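Local coordinates for protein AlyQ (Persicobacter sp. CCB-QB2, PDB 7D2A) that binds alginate-derived uronic acids through a family 32 carbohydrate-binding module, here holding a 4,5-unsaturated uronic acid sugar, at residues V12-S17 against Q43-D48; E25-G30 against N124-V129. One frame throughout, in Å; residues are numbered along the deposited sequence.

Interaction 1: V12-S17 against Q43-D48; sequences VAVTAS and QYITFD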
# COMPACT_ATOMS: atom_id res chain seq x y z
N VAL A 12 -6.79 -4.17 -10.57
CA VAL A 12 -7.11 -5.38 -11.38
C VAL A 12 -6.27 -6.58 -10.94
O VAL A 12 -6.63 -7.72 -11.31
CB VAL A 12 -6.99 -5.13 -12.88
CG1 VAL A 12 -7.81 -3.89 -13.25
CG2 VAL A 12 -5.55 -5.01 -13.36
N ALA A 13 -5.16 -6.36 -10.25
CA ALA A 13 -4.23 -7.42 -9.83
C ALA A 13 -3.37 -6.84 -8.71
O ALA A 13 -3.09 -5.62 -8.69
CB ALA A 13 -3.41 -7.85 -11.02
N VAL A 14 -2.95 -7.71 -7.80
CA VAL A 14 -1.99 -7.40 -6.72
C VAL A 14 -0.97 -8.53 -6.66
O VAL A 14 -1.34 -9.70 -6.76
CB VAL A 14 -2.68 -7.23 -5.34
CG1 VAL A 14 -1.76 -6.62 -4.31
CG2 VAL A 14 -3.96 -6.45 -5.41
N THR A 15 0.28 -8.16 -6.58
CA THR A 15 1.39 -9.11 -6.33
C THR A 15 2.16 -8.63 -5.12
O THR A 15 2.04 -7.45 -4.71
CB THR A 15 2.30 -9.22 -7.55
OG1 THR A 15 2.95 -7.97 -7.75
CG2 THR A 15 1.54 -9.67 -8.78
N ALA A 16 3.12 -9.43 -4.67
CA ALA A 16 4.00 -8.99 -3.58
C ALA A 16 5.33 -9.73 -3.62
O ALA A 16 5.40 -10.81 -4.16
CB ALA A 16 3.35 -9.17 -2.24
N SER A 17 6.32 -9.15 -2.98
CA SER A 17 7.67 -9.75 -2.80
C SER A 17 7.59 -11.08 -2.05
O SER A 17 8.47 -11.92 -2.27
CB SER A 17 8.59 -8.79 -2.16
OG SER A 17 8.14 -8.36 -0.90
N GLN A 43 10.21 -5.54 2.21
CA GLN A 43 9.12 -6.30 1.56
C GLN A 43 8.20 -5.29 0.87
O GLN A 43 8.11 -4.18 1.36
CB GLN A 43 8.31 -7.12 2.56
CG GLN A 43 9.10 -8.21 3.29
CD GLN A 43 9.31 -9.47 2.48
OE1 GLN A 43 9.20 -9.51 1.26
NE2 GLN A 43 9.69 -10.54 3.16
N TYR A 44 7.51 -5.70 -0.18
CA TYR A 44 6.63 -4.75 -0.91
C TYR A 44 5.46 -5.45 -1.54
O TYR A 44 5.45 -6.66 -1.73
CB TYR A 44 7.43 -3.99 -1.96
CG TYR A 44 8.21 -4.82 -2.93
CD1 TYR A 44 7.62 -5.45 -4.00
CD2 TYR A 44 9.59 -4.94 -2.78
CE1 TYR A 44 8.37 -6.15 -4.93
CE2 TYR A 44 10.35 -5.60 -3.73
CZ TYR A 44 9.75 -6.22 -4.80
OH TYR A 44 10.51 -6.94 -5.69
N ILE A 45 4.45 -4.64 -1.85
CA ILE A 45 3.20 -5.08 -2.48
C ILE A 45 2.90 -4.13 -3.64
O ILE A 45 3.06 -2.89 -3.47
CB ILE A 45 2.05 -5.15 -1.46
CG1 ILE A 45 0.77 -5.68 -2.09
CG2 ILE A 45 1.86 -3.83 -0.66
CD1 ILE A 45 -0.24 -6.14 -1.03
N THR A 46 2.53 -4.65 -4.76
CA THR A 46 2.39 -3.89 -6.01
C THR A 46 0.98 -4.02 -6.54
O THR A 46 0.51 -5.15 -6.83
CB THR A 46 3.40 -4.31 -7.09
OG1 THR A 46 4.69 -4.36 -6.46
CG2 THR A 46 3.39 -3.31 -8.23
N PHE A 47 0.30 -2.89 -6.72
CA PHE A 47 -1.09 -2.77 -7.20
C PHE A 47 -1.08 -2.37 -8.65
O PHE A 47 -0.34 -1.44 -9.02
CB PHE A 47 -1.83 -1.72 -6.38
CG PHE A 47 -1.76 -2.05 -4.93
CD1 PHE A 47 -2.64 -2.97 -4.37
CD2 PHE A 47 -0.76 -1.53 -4.14
CE1 PHE A 47 -2.49 -3.32 -3.03
CE2 PHE A 47 -0.63 -1.89 -2.80
CZ PHE A 47 -1.49 -2.80 -2.28
N ASP A 48 -1.87 -3.06 -9.47
CA ASP A 48 -1.96 -2.83 -10.93
C ASP A 48 -3.32 -2.18 -11.21
O ASP A 48 -4.35 -2.84 -10.93
CB ASP A 48 -1.78 -4.15 -11.65
CG ASP A 48 -1.76 -4.07 -13.16
OD1 ASP A 48 -1.91 -2.96 -13.72
OD2 ASP A 48 -1.51 -5.13 -13.74
O HOH W 1 5.08 -7.04 -6.08

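Interaction 2: E25-G30 against N124-V129; sequences ENTIDG and NSITEV. With CA (calcium ion), chain C; MAW (4-deoxy-alpha-L-erythro-hex-4-enopyranuronic acid), chain B.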
# COMPACT_ATOMS: atom_id res chain seq x y z
N GLU A 25 -3.91 -10.11 -2.25
CA GLU A 25 -5.29 -9.77 -2.68
C GLU A 25 -6.19 -9.48 -1.48
O GLU A 25 -7.23 -8.90 -1.69
CB GLU A 25 -5.90 -10.90 -3.52
CG GLU A 25 -6.48 -12.05 -2.72
CD GLU A 25 -6.88 -13.26 -3.56
OE1 GLU A 25 -7.54 -13.09 -4.64
OE2 GLU A 25 -6.48 -14.33 -3.19
N ASN A 26 -5.78 -9.83 -0.28
CA ASN A 26 -6.60 -9.48 0.89
C ASN A 26 -6.68 -7.96 1.09
O ASN A 26 -7.49 -7.46 1.88
CB ASN A 26 -6.07 -10.13 2.16
CG ASN A 26 -6.32 -11.62 2.19
OD1 ASN A 26 -7.01 -12.21 1.34
ND2 ASN A 26 -5.73 -12.23 3.20
N THR A 27 -5.78 -7.20 0.47
CA THR A 27 -5.80 -5.72 0.60
C THR A 27 -6.89 -5.08 -0.24
O THR A 27 -7.12 -3.89 -0.08
CB THR A 27 -4.46 -5.11 0.22
OG1 THR A 27 -4.12 -5.46 -1.12
CG2 THR A 27 -3.35 -5.59 1.13
N ILE A 28 -7.58 -5.84 -1.10
CA ILE A 28 -8.59 -5.22 -2.01
C ILE A 28 -9.92 -5.95 -1.87
O ILE A 28 -10.74 -5.86 -2.83
CB ILE A 28 -8.09 -5.10 -3.45
CG1 ILE A 28 -7.80 -6.46 -4.07
CG2 ILE A 28 -6.86 -4.21 -3.52
CD1 ILE A 28 -7.68 -6.36 -5.60
N ASP A 29 -10.14 -6.59 -0.74
CA ASP A 29 -11.41 -7.34 -0.58
C ASP A 29 -12.44 -6.49 0.18
O ASP A 29 -13.57 -6.99 0.38
CB ASP A 29 -11.17 -8.70 0.07
CG ASP A 29 -10.64 -8.67 1.49
OD1 ASP A 29 -10.44 -7.55 2.06
OD2 ASP A 29 -10.51 -9.79 2.04
N GLY A 30 -12.13 -5.26 0.61
CA GLY A 30 -13.09 -4.43 1.33
C GLY A 30 -13.19 -4.79 2.79
O GLY A 30 -14.03 -4.27 3.46
N ASN A 124 5.26 -6.38 8.02
CA ASN A 124 4.49 -5.40 7.22
C ASN A 124 3.14 -6.03 6.96
O ASN A 124 3.03 -7.05 6.27
CB ASN A 124 5.17 -5.11 5.89
CG ASN A 124 6.63 -4.77 6.10
OD1 ASN A 124 6.91 -3.66 6.52
ND2 ASN A 124 7.50 -5.76 5.85
N SER A 125 2.10 -5.42 7.55
CA SER A 125 0.76 -6.02 7.49
C SER A 125 -0.26 -4.92 7.18
O SER A 125 -0.45 -4.01 8.00
CB SER A 125 0.43 -6.72 8.82
OG SER A 125 1.33 -7.86 8.97
N ILE A 126 -0.93 -5.06 6.06
CA ILE A 126 -1.85 -4.05 5.48
C ILE A 126 -3.20 -4.72 5.30
O ILE A 126 -3.26 -5.77 4.64
CB ILE A 126 -1.29 -3.44 4.18
CG1 ILE A 126 0.08 -2.78 4.46
CG2 ILE A 126 -2.30 -2.49 3.59
CD1 ILE A 126 0.77 -2.25 3.21
N THR A 127 -4.29 -4.09 5.82
CA THR A 127 -5.61 -4.71 5.68
C THR A 127 -6.34 -4.27 4.42
O THR A 127 -7.09 -5.08 3.83
CB THR A 127 -6.45 -4.44 6.93
OG1 THR A 127 -6.61 -3.03 7.03
CG2 THR A 127 -5.82 -4.99 8.18
N GLU A 128 -6.16 -3.04 3.97
CA GLU A 128 -6.89 -2.50 2.80
C GLU A 128 -6.01 -1.48 2.11
O GLU A 128 -5.36 -0.69 2.87
CB GLU A 128 -8.22 -1.89 3.25
CG GLU A 128 -9.28 -2.92 3.61
CD GLU A 128 -9.72 -3.75 2.41
OE1 GLU A 128 -10.32 -3.13 1.48
OE2 GLU A 128 -9.51 -5.00 2.37
N VAL A 129 -6.09 -1.40 0.79
CA VAL A 129 -5.50 -0.29 0.01
C VAL A 129 -6.51 0.19 -0.99
O VAL A 129 -7.20 -0.67 -1.61
CB VAL A 129 -4.19 -0.74 -0.66
CG1 VAL A 129 -3.67 0.33 -1.64
CG2 VAL A 129 -3.12 -1.02 0.35
CA CA C . -8.68 -6.82 3.64
C1 MAW B . 2.92 -12.27 12.90
C2 MAW B . 1.93 -12.98 12.06
O2 MAW B . 0.60 -13.04 12.64
C3 MAW B . 1.90 -12.24 10.70
O3 MAW B . 0.78 -12.62 9.93
C4 MAW B . 1.88 -10.72 10.96
C5 MAW B . 2.06 -10.19 12.14
O5 MAW B . 2.35 -11.02 13.30
C6 MAW B . 2.05 -8.78 12.42
O6A MAW B . 2.30 -8.42 13.61
O6B MAW B . 1.87 -7.91 11.49

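Interaction 1: V12-S17 against Q43-D48
Val14 meets Ile45 and Phe47 mainly through one methyl, CG1, and this forms the apolar centre of the contact. With CG1 anti to the backbone N (chi1 -167°), Val14 places it 3.5 Å from Ile45 CG1, tighter than usual for two carbons, while the same methyl lies 3.6 Å from Phe47 CE1, oblique to the ring. Val14 CG2 adds a looser touch, 3.9 Å from Phe47 CD1. The side chains of Val14 and Phe47 run side by side on one face of the sheet; the two residues form a non-hydrogen-bonded antiparallel pair. Ala16 and Ile45 form the second such pair, with CA atoms 4.1 Å apart, on the same face.

Between these pairs, Thr15 and Thr46 exchange both backbone bonds, the one from Thr46 N to Thr15 O being almost straight (176° at the hydrogen). Their side chains turn to the opposite face of the sheet, where one water joins Thr15 OG1 to Thr46 OG1; the latter also bonds to Arg112. Asp48 lies further along this face, its OD1 taken by Arg109 in a salt bridge and by Gly50 N.

At the other end Ser17 N still donates to Tyr44 O, and the Ser17 hydroxyl takes the return bond. Set between the backbone N and the carbonyl carbon, OG accepts Tyr44 N at 2.8 Å and, in the Gln43 conformer described, donates to Gln43 OE1 at 2.7 Å, in the plane of that carbonyl. Ser17 CB meanwhile stands over the centre of the Tyr44 ring, 3.7 Å from its centroid and 5° off the normal, a CH-pi contact; Arg112 makes a cation-pi contact with the same ring.

The alternating pairs define an antiparallel ladder, with 13-16 as the outermost strand of the five-stranded sheet in the beta-sandwich of this F5/8 type C (discoidin-like) domain.

Interaction 2: E25-G30 against N124-V129
Glu128 reaches across to segment 25-30 with its carboxylate, although its CB points away overall. CB still lies 4.0 Å from Thr27 O. CG, anti to the carbonyl carbon, comes within 3.9 Å of the calcium ion, and the bend at chi2 (-65°) turns CD toward the other segment, 3.4 Å from Gly30 N. From CD the carboxylate divides its work: OE2 binds the calcium ion at 2.4 Å, while OE1 accepts a weak, bent hydrogen bond from Gly30 N (124° at the hydrogen).

Asp29 supplies the facing carboxylate, its OD1 binding the same ion at 2.5 Å. The two side chains cross at about a right angle, yet their carboxylate planes are only 14° apart. Asp29 OD1 and Glu128 OE2 come within 2.7 Å, an approach of two acceptors that the shared calcium probably makes tolerable by offsetting their charge. Two backbone carbonyls, Asn26 O at 2.2 Å and Thr127 O, also bind the metal; Asn31 and Thr34 complete the site. Thus ligands distant in sequence converge on one ion.

Beside the metal, the backbones join directly: Val129 N donates to Thr27 O, in the carbonyl plane, and Glu128 CA makes a CA-H...O contact with that oxygen. Thr27 CG2 packs 3.5 Å from Ile126 O, and Thr27 OG1 bonds to Pro24 O. Toward the other end of 124-129, Ser125 OG donates to O6B, a carboxylate oxygen of the unsaturated uronic acid.

In the fold, the 3-10 turn 25-27 lies against the corner at Thr127, where Thr127 and Glu128 both face Ala61 of strand 52-62 in a classic beta bulge. Ile126 touches Trp36 of strand 36-39, and Thr27 and Val129 both rest on Phe47 of strand 43-49, in the other sheet of the sandwich.

Interactions 1 and 2 have centres 10 Å apart and meet mainly through Phe47, whose CE1 lies 3.3 Å from Thr27 OG1 and whose CZ lies 3.6 Å from Val129 CG2. Val14 CG2 to Ile28 CD1, at 3.7 Å, adds a second junction. The apolar face of the 12-17/43-48 ladder therefore packs against the calcium-bound corner between 25-30 and 124-129. Their segments alternate along the chain. The sugar is reached from interaction 2 through Ser125; Asp20, Arg35, Arg68 and Asn121 also hydrogen-bond it. At the Gln43 end of interaction 1, Gln43 CB packs 3.6 Å from Asn124 ND2, next in sequence to Ser125.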